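Local coordinates for choloylglycine hydrolase (Clostridium perfringens, PDB 2BJF) that hydrolyses the amide bond of glycine- and taurine-conjugated bile salts through an N-terminal thiol, releasing free bile acid and glycine or taurine, at the interface of chains A and B. Coordinates in Å, arbitrary orientation; residue numbers count along the deposited sequence, not the author numbering. Chains: chain A/B, Choloylglycine hydrolase.

Contact 1: the interface of chains A and B. Residues chain A 298-301, 320, 324; chain B 298, 324-326.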
ATOM      1  N   GLN A 298     -17.216 -27.416   7.243  1.00  9.68           N
ATOM      2  CA  GLN A 298     -17.055 -28.739   6.637  1.00  9.65           C
ATOM      3  C   GLN A 298     -17.611 -28.743   5.217  1.00  9.66           C
ATOM      4  O   GLN A 298     -18.722 -28.265   4.969  1.00  9.73           O
ATOM      5  CB  GLN A 298     -17.692 -29.873   7.452  1.00  9.65           C
ATOM      6  CG  GLN A 298     -17.295 -31.244   6.881  1.00  9.59           C
ATOM      7  CD  GLN A 298     -18.015 -32.436   7.488  1.00  9.69           C
ATOM      8  OE1 GLN A 298     -19.167 -32.348   7.916  1.00 10.33           O
ATOM      9  NE2 GLN A 298     -17.335 -33.575   7.500  1.00  9.80           N
ATOM     10  N   ILE A 299     -16.818 -29.280   4.296  1.00  9.75           N
ATOM     11  CA  ILE A 299     -17.200 -29.388   2.894  1.00  9.87           C
ATOM     12  C   ILE A 299     -18.270 -30.465   2.712  1.00 10.12           C
ATOM     13  O   ILE A 299     -18.110 -31.599   3.171  1.00 10.01           O
ATOM     14  CB  ILE A 299     -15.964 -29.668   2.000  1.00  9.85           C
ATOM     15  CG1 ILE A 299     -15.018 -28.458   2.013  1.00  9.74           C
ATOM     16  CG2 ILE A 299     -16.383 -30.019   0.567  1.00 10.15           C
ATOM     17  CD1 ILE A 299     -13.605 -28.762   1.549  1.00  9.95           C
ATOM     18  N   ASN A 300     -19.367 -30.082   2.062  1.00 10.25           N
ATOM     19  CA  ASN A 300     -20.446 -31.000   1.706  1.00 10.65           C
ATOM     20  C   ASN A 300     -20.412 -31.297   0.213  1.00 10.54           C
ATOM     21  O   ASN A 300     -20.083 -30.420  -0.584  1.00 10.64           O
ATOM     22  CB  ASN A 300     -21.803 -30.397   2.067  1.00 10.91           C
ATOM     23  CG  ASN A 300     -21.857 -29.898   3.492  1.00 12.14           C
ATOM     24  OD1 ASN A 300     -21.907 -30.682   4.436  1.00 13.76           O
ATOM     25  ND2 ASN A 300     -21.848 -28.581   3.655  1.00 13.56           N
ATOM     26  N   ALA A 301     -20.759 -32.526  -0.157  1.00 10.45           N
ATOM     27  CA  ALA A 301     -20.703 -32.957  -1.552  1.00 10.36           C
ATOM     28  C   ALA A 301     -22.047 -33.471  -2.053  1.00 10.40           C
ATOM     29  O   ALA A 301     -22.687 -34.299  -1.404  1.00 10.38           O
ATOM     30  CB  ALA A 301     -19.632 -34.023  -1.733  1.00 10.44           C
ATOM     31  N   ASN A 320     -26.535 -26.196   4.140  1.00 12.71           N
ATOM     32  CA  ASN A 320     -26.004 -26.601   5.443  1.00 12.92           C
ATOM     33  C   ASN A 320     -25.305 -25.469   6.194  1.00 13.11           C
ATOM     34  O   ASN A 320     -24.163 -25.124   5.889  1.00 13.08           O
ATOM     35  CB  ASN A 320     -25.059 -27.802   5.279  1.00 12.95           C
ATOM     36  CG  ASN A 320     -24.712 -28.470   6.604  1.00 13.31           C
ATOM     37  OD1 ASN A 320     -24.551 -27.810   7.632  1.00 13.73           O
ATOM     38  ND2 ASN A 320     -24.581 -29.792   6.578  1.00 13.51           N
ATOM     39  N   SER A 324     -20.412 -28.616  11.714  1.00 11.29           N
ATOM     40  CA  SER A 324     -20.158 -30.043  11.886  1.00 11.34           C
ATOM     41  C   SER A 324     -18.761 -30.278  12.448  1.00 11.32           C
ATOM     42  O   SER A 324     -17.755 -30.038  11.773  1.00 11.33           O
ATOM     43  CB  SER A 324     -20.340 -30.788  10.562  1.00 11.29           C
ATOM     44  OG  SER A 324     -20.049 -32.169  10.704  1.00 11.52           O
TER
ATOM     45  N   GLN B 298     -12.158 -29.716   8.345  1.00  9.68           N
ATOM     46  CA  GLN B 298     -13.145 -29.999   9.390  1.00  9.65           C
ATOM     47  C   GLN B 298     -12.513 -29.849  10.769  1.00  9.66           C
ATOM     48  O   GLN B 298     -11.422 -30.365  11.028  1.00  9.73           O
ATOM     49  CB  GLN B 298     -13.801 -31.380   9.261  1.00  9.65           C
ATOM     50  CG  GLN B 298     -14.975 -31.519  10.244  1.00  9.59           C
ATOM     51  CD  GLN B 298     -15.581 -32.909  10.341  1.00  9.69           C
ATOM     52  OE1 GLN B 298     -14.907 -33.925  10.166  1.00 10.33           O
ATOM     53  NE2 GLN B 298     -16.870 -32.954  10.652  1.00  9.80           N
ATOM     54  N   SER B 324     -12.082 -34.585   5.531  1.00 11.29           N
ATOM     55  CA  SER B 324     -13.368 -35.165   5.906  1.00 11.34           C
ATOM     56  C   SER B 324     -14.512 -34.438   5.209  1.00 11.32           C
ATOM     57  O   SER B 324     -14.795 -33.271   5.501  1.00 11.33           O
ATOM     58  CB  SER B 324     -13.553 -35.134   7.425  1.00 11.29           C
ATOM     59  OG  SER B 324     -14.820 -35.650   7.800  1.00 11.52           O
ATOM     60  N   ILE B 325     -15.161 -35.144   4.288  1.00 11.31           N
ATOM     61  CA  ILE B 325     -16.249 -34.591   3.486  1.00 11.48           C
ATOM     62  C   ILE B 325     -17.579 -35.214   3.905  1.00 11.40           C
ATOM     63  O   ILE B 325     -17.659 -36.420   4.149  1.00 11.32           O
ATOM     64  CB  ILE B 325     -16.003 -34.824   1.967  1.00 11.47           C
ATOM     65  CG1 ILE B 325     -14.737 -34.088   1.511  1.00 11.72           C
ATOM     66  CG2 ILE B 325     -17.213 -34.383   1.132  1.00 11.70           C
ATOM     67  CD1 ILE B 325     -14.230 -34.500   0.131  1.00 11.77           C
ATOM     68  N   ASN B 326     -18.610 -34.379   4.007  1.00 11.39           N
ATOM     69  CA  ASN B 326     -19.965 -34.861   4.232  1.00 11.53           C
ATOM     70  C   ASN B 326     -20.645 -35.141   2.897  1.00 11.69           C
ATOM     71  O   ASN B 326     -21.002 -34.216   2.164  1.00 11.40           O
ATOM     72  CB  ASN B 326     -20.779 -33.856   5.056  1.00 11.59           C
ATOM     73  CG  ASN B 326     -22.227 -34.285   5.238  1.00 11.80           C
ATOM     74  OD1 ASN B 326     -22.512 -35.445   5.542  1.00 12.82           O
ATOM     75  ND2 ASN B 326     -23.148 -33.347   5.054  1.00 12.19           N
TER
HETATM   76  O   HOH W   1     -14.417 -30.552   5.156  1.00 11.81           O
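B:Asn326 lies beside A:Ile299 to A:Ala301 as a short parallel beta bridge between subunits, the tightly packed part of this two-fold interface in the homotetramer. Its N gives a hydrogen bond to A:Ile299 O (2.9 Å), and its own carbonyl O accepts one from A:Ala301 N (2.9 Å). The side chain adds a third bond: with CG anti to the backbone N (chi1 176°), ND2 reaches the amide oxygen OD1 of A:Asn300 at 3.0 Å. That oxygen lies in the amide plane of B:Asn326, although the two amides stand nearly perpendicular, 85° apart. Asparagine suits the place because its short side-chain amide can reach A:Asn300 OD1 while the backbone stays in the bridge. The small CB of A:Ala301 lets CG2 of the branched B:Ile325 approach to 3.8 Å.

Next to the bridge, A:Gln298 and B:Gln298 run side by side as extended chains, their amides stacked with planes 17° apart. A:Ser324 OG donates to A:Gln298 OE1 from above the carbonyl plane, and B:Ser324 OG likewise to B:Gln298 OE1, which probably helps to hold each amide. A:Gln298 NE2 makes a weak bond of 3.2 Å to B:Ser324 O, and B:Gln298 NE2 the same to A:Ser324 O. The looser side is water-mediated: a water links A:Ile299 N (2.8 Å) to B:Ser324 O.

In the fold, the site joins the start of strand 300-303 of chain A to the C-terminal strand 326-327 of chain B.

Contact 2: the interface of chains A and B. Residues chain A 263-264, 267, 273, 294; chain B 239, 243, 246, 251.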
ATOM      1  N   ARG A 263     -17.043 -11.299   9.310  1.00 10.35           N
ATOM      2  CA  ARG A 263     -18.083 -10.540  10.013  1.00 10.58           C
ATOM      3  C   ARG A 263     -17.543  -9.328  10.769  1.00 10.52           C
ATOM      4  O   ARG A 263     -16.601  -9.446  11.557  1.00 10.61           O
ATOM      5  CB  ARG A 263     -18.868 -11.443  10.975  1.00 10.53           C
ATOM      6  CG  ARG A 263     -20.211 -10.864  11.406  1.00 11.00           C
ATOM      7  CD  ARG A 263     -20.912 -11.734  12.448  1.00 11.08           C
ATOM      8  NE  ARG A 263     -21.242 -13.066  11.944  1.00 11.92           N
ATOM      9  CZ  ARG A 263     -22.348 -13.377  11.273  1.00 12.54           C
ATOM     10  NH1 ARG A 263     -23.262 -12.452  11.001  1.00 13.00           N
ATOM     11  NH2 ARG A 263     -22.537 -14.626  10.868  1.00 13.28           N
ATOM     12  N   GLY A 264     -18.146  -8.169  10.510  1.00 10.52           N
ATOM     13  CA  GLY A 264     -17.836  -6.946  11.244  1.00 10.51           C
ATOM     14  C   GLY A 264     -16.990  -5.910  10.524  1.00 10.59           C
ATOM     15  O   GLY A 264     -17.118  -4.714  10.793  1.00 10.52           O
ATOM     16  N   ARG A 267     -18.644  -3.399   6.397  1.00 12.28           N
ATOM     17  CA  ARG A 267     -19.975  -2.902   6.737  1.00 12.78           C
ATOM     18  C   ARG A 267     -20.573  -2.079   5.603  1.00 13.03           C
ATOM     19  O   ARG A 267     -19.947  -1.137   5.111  1.00 13.19           O
ATOM     20  CB  ARG A 267     -19.923  -2.063   8.021  1.00 12.85           C
ATOM     21  CG  ARG A 267     -19.352  -2.791   9.238  1.00 13.30           C
ATOM     22  CD  ARG A 267     -20.373  -3.714   9.892  1.00 14.33           C
ATOM     23  NE  ARG A 267     -21.340  -2.971  10.698  1.00 15.35           N
ATOM     24  CZ  ARG A 267     -22.341  -3.523  11.380  1.00 15.84           C
ATOM     25  NH1 ARG A 267     -22.525  -4.837  11.362  1.00 15.85           N
ATOM     26  NH2 ARG A 267     -23.162  -2.756  12.084  1.00 16.27           N
ATOM     27  N   SER A 273     -23.190  -6.500   8.052  1.00 14.51           N
ATOM     28  CA  SER A 273     -21.918  -7.139   7.737  1.00 13.84           C
ATOM     29  C   SER A 273     -21.999  -7.963   6.455  1.00 13.54           C
ATOM     30  O   SER A 273     -22.795  -8.902   6.352  1.00 13.38           O
ATOM     31  CB  SER A 273     -21.435  -8.008   8.901  1.00 13.90           C
ATOM     32  OG  SER A 273     -21.030  -7.205   9.994  1.00 13.77           O
ATOM     33  N   TYR A 294     -20.435 -20.062   5.781  1.00  9.70           N
ATOM     34  CA  TYR A 294     -19.882 -19.236   6.853  1.00  9.81           C
ATOM     35  C   TYR A 294     -20.072 -19.911   8.214  1.00  9.99           C
ATOM     36  O   TYR A 294     -19.171 -19.898   9.057  1.00  9.88           O
ATOM     37  CB  TYR A 294     -20.513 -17.837   6.857  1.00  9.74           C
ATOM     38  CG  TYR A 294     -19.704 -16.836   7.649  1.00  9.66           C
ATOM     39  CD1 TYR A 294     -18.737 -16.051   7.023  1.00  9.37           C
ATOM     40  CD2 TYR A 294     -19.886 -16.689   9.025  1.00  9.90           C
ATOM     41  CE1 TYR A 294     -17.973 -15.138   7.745  1.00  9.20           C
ATOM     42  CE2 TYR A 294     -19.126 -15.781   9.757  1.00  9.52           C
ATOM     43  CZ  TYR A 294     -18.172 -15.010   9.109  1.00  9.33           C
ATOM     44  OH  TYR A 294     -17.415 -14.110   9.819  1.00  9.67           O
TER
ATOM     45  N   MET B 239     -15.102  -7.050  14.614  1.00 11.94           N
ATOM     46  CA  MET B 239     -16.088  -8.044  15.020  1.00 12.36           C
ATOM     47  C   MET B 239     -16.628  -7.766  16.421  1.00 12.34           C
ATOM     48  O   MET B 239     -17.822  -7.916  16.666  1.00 12.39           O
ATOM     49  CB  MET B 239     -15.519  -9.458  14.935  1.00 12.36           C
ATOM     50  CG  MET B 239     -16.595 -10.536  14.979  1.00 12.74           C
ATOM     51  SD  MET B 239     -15.921 -12.198  14.919  1.00 13.27           S
ATOM     52  CE  MET B 239     -15.377 -12.288  13.217  1.00 12.81           C
ATOM     53  N   ASP B 243     -20.333  -6.857  16.130  1.00 15.64           N
ATOM     54  CA  ASP B 243     -20.981  -8.169  16.212  1.00 16.22           C
ATOM     55  C   ASP B 243     -20.589  -8.974  17.455  1.00 16.59           C
ATOM     56  O   ASP B 243     -20.424 -10.197  17.386  1.00 16.69           O
ATOM     57  CB  ASP B 243     -20.693  -8.972  14.937  1.00 16.34           C
ATOM     58  CG  ASP B 243     -21.353  -8.376  13.709  1.00 16.65           C
ATOM     59  OD1 ASP B 243     -22.581  -8.547  13.546  1.00 16.92           O
ATOM     60  OD2 ASP B 243     -20.644  -7.735  12.902  1.00 17.30           O
ATOM     61  N   SER B 246     -22.596 -12.007  18.278  1.00 17.58           N
ATOM     62  CA  SER B 246     -22.572 -13.055  17.257  1.00 17.28           C
ATOM     63  C   SER B 246     -21.319 -13.933  17.329  1.00 16.77           C
ATOM     64  O   SER B 246     -21.222 -14.946  16.629  1.00 16.89           O
ATOM     65  CB  SER B 246     -22.701 -12.442  15.857  1.00 17.43           C
ATOM     66  OG  SER B 246     -23.953 -11.800  15.693  1.00 18.33           O
ATOM     67  N   GLU B 251     -16.234 -18.048  14.110  1.00 10.87           N
ATOM     68  CA  GLU B 251     -15.731 -16.686  13.890  1.00 10.66           C
ATOM     69  C   GLU B 251     -14.221 -16.589  14.114  1.00 10.59           C
ATOM     70  O   GLU B 251     -13.522 -15.856  13.407  1.00 10.54           O
ATOM     71  CB  GLU B 251     -16.455 -15.678  14.788  1.00 10.78           C
ATOM     72  CG  GLU B 251     -17.967 -15.569  14.569  1.00 10.78           C
ATOM     73  CD  GLU B 251     -18.363 -15.003  13.210  1.00 10.81           C
ATOM     74  OE1 GLU B 251     -17.479 -14.652  12.400  1.00 11.31           O
ATOM     75  OE2 GLU B 251     -19.580 -14.906  12.955  1.00 11.73           O
TER
HETATM   76  O   HOH W   2     -23.824  -9.622  11.108  1.00 23.71           O
HETATM   77  O   HOH W   3     -24.403  -6.349  12.762  1.00 30.40           O
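A:Arg263 and A:Tyr294 grip the two carboxylate oxygens of B:Glu251 across a subunit interface of this N-terminal nucleophile (Ntn) hydrolase of the choloylglycine hydrolase family. One charged contact is made by this glutamate, in helix 249-257. A:Arg263 is extended to CD and then bends at chi3 (-63°), presenting the edge of its guanidinium, where NE forms a salt bridge and hydrogen bond of 2.7 Å to OE2. The oxygen lies near the guanidinium plane, but the carboxylate is turned 82° from it. A longer salt bridge, 3.8 Å from A:Arg267 NH1 to OD2 of B:Asp243, the last residue of helix 225-243, adds a second pairing of opposite charges. The nearby guanidinium groups probably favour ionised carboxylates on both acids.

Hydroxyl groups add further direct hydrogen bonds. A:Tyr294 OH donates to the syn lone pair of B:Glu251 OE1 at 2.6 Å and accepts from A:Arg263 N, the rigid ring holding the phenol hydroxyl between the two. Likewise A:Ser273 OG donates to B:Asp243 OD2 (3.0 Å) on its syn side while receiving A:Arg267 NH1 in the guanidinium plane; the small serine thus couples arginine to aspartate.

Water serves the other oxygen of B:Asp243. OD1 meets one water shared with A:Arg263 NH1 and another shared with A:Arg267 NH1.

In van der Waals packing, A:Arg263 CG lies 3.6 Å from B:Asp243 CG, the side chains crossing at about a right angle, and CD approaches B:Ser246 CB at 3.9 Å. At the ring edge A:Tyr294 CE2 lies 3.6 Å from B:Glu251 CD. The terminal methyl CE of the flexible B:Met239, also in helix 225-243, rests 3.5 Å from the backbone carbonyl A:Arg263 O.

Contacts 1 and 2 have C-alpha centres about 22 Å apart on the same two-fold interface and share no residue. On chain A they are connected in sequence through the segment from A:Tyr294, just after strand 288-293, to A:Gln298. Contact 1 works mainly through backbone and side-chain amides, pairing residues 298-301 with the C-terminal segment 324-326; contact 2 uses charged groups and the helical region 225-257. Contact 2 recurs with the chains exchanged, as does the asparagine bridge of contact 1, whose glutamine pair is its own twin. The centres lie about 21 Å (contact 1) and 16 Å (contact 2) from A:Cys2, consistent with a role in assembly rather than direct catalysis.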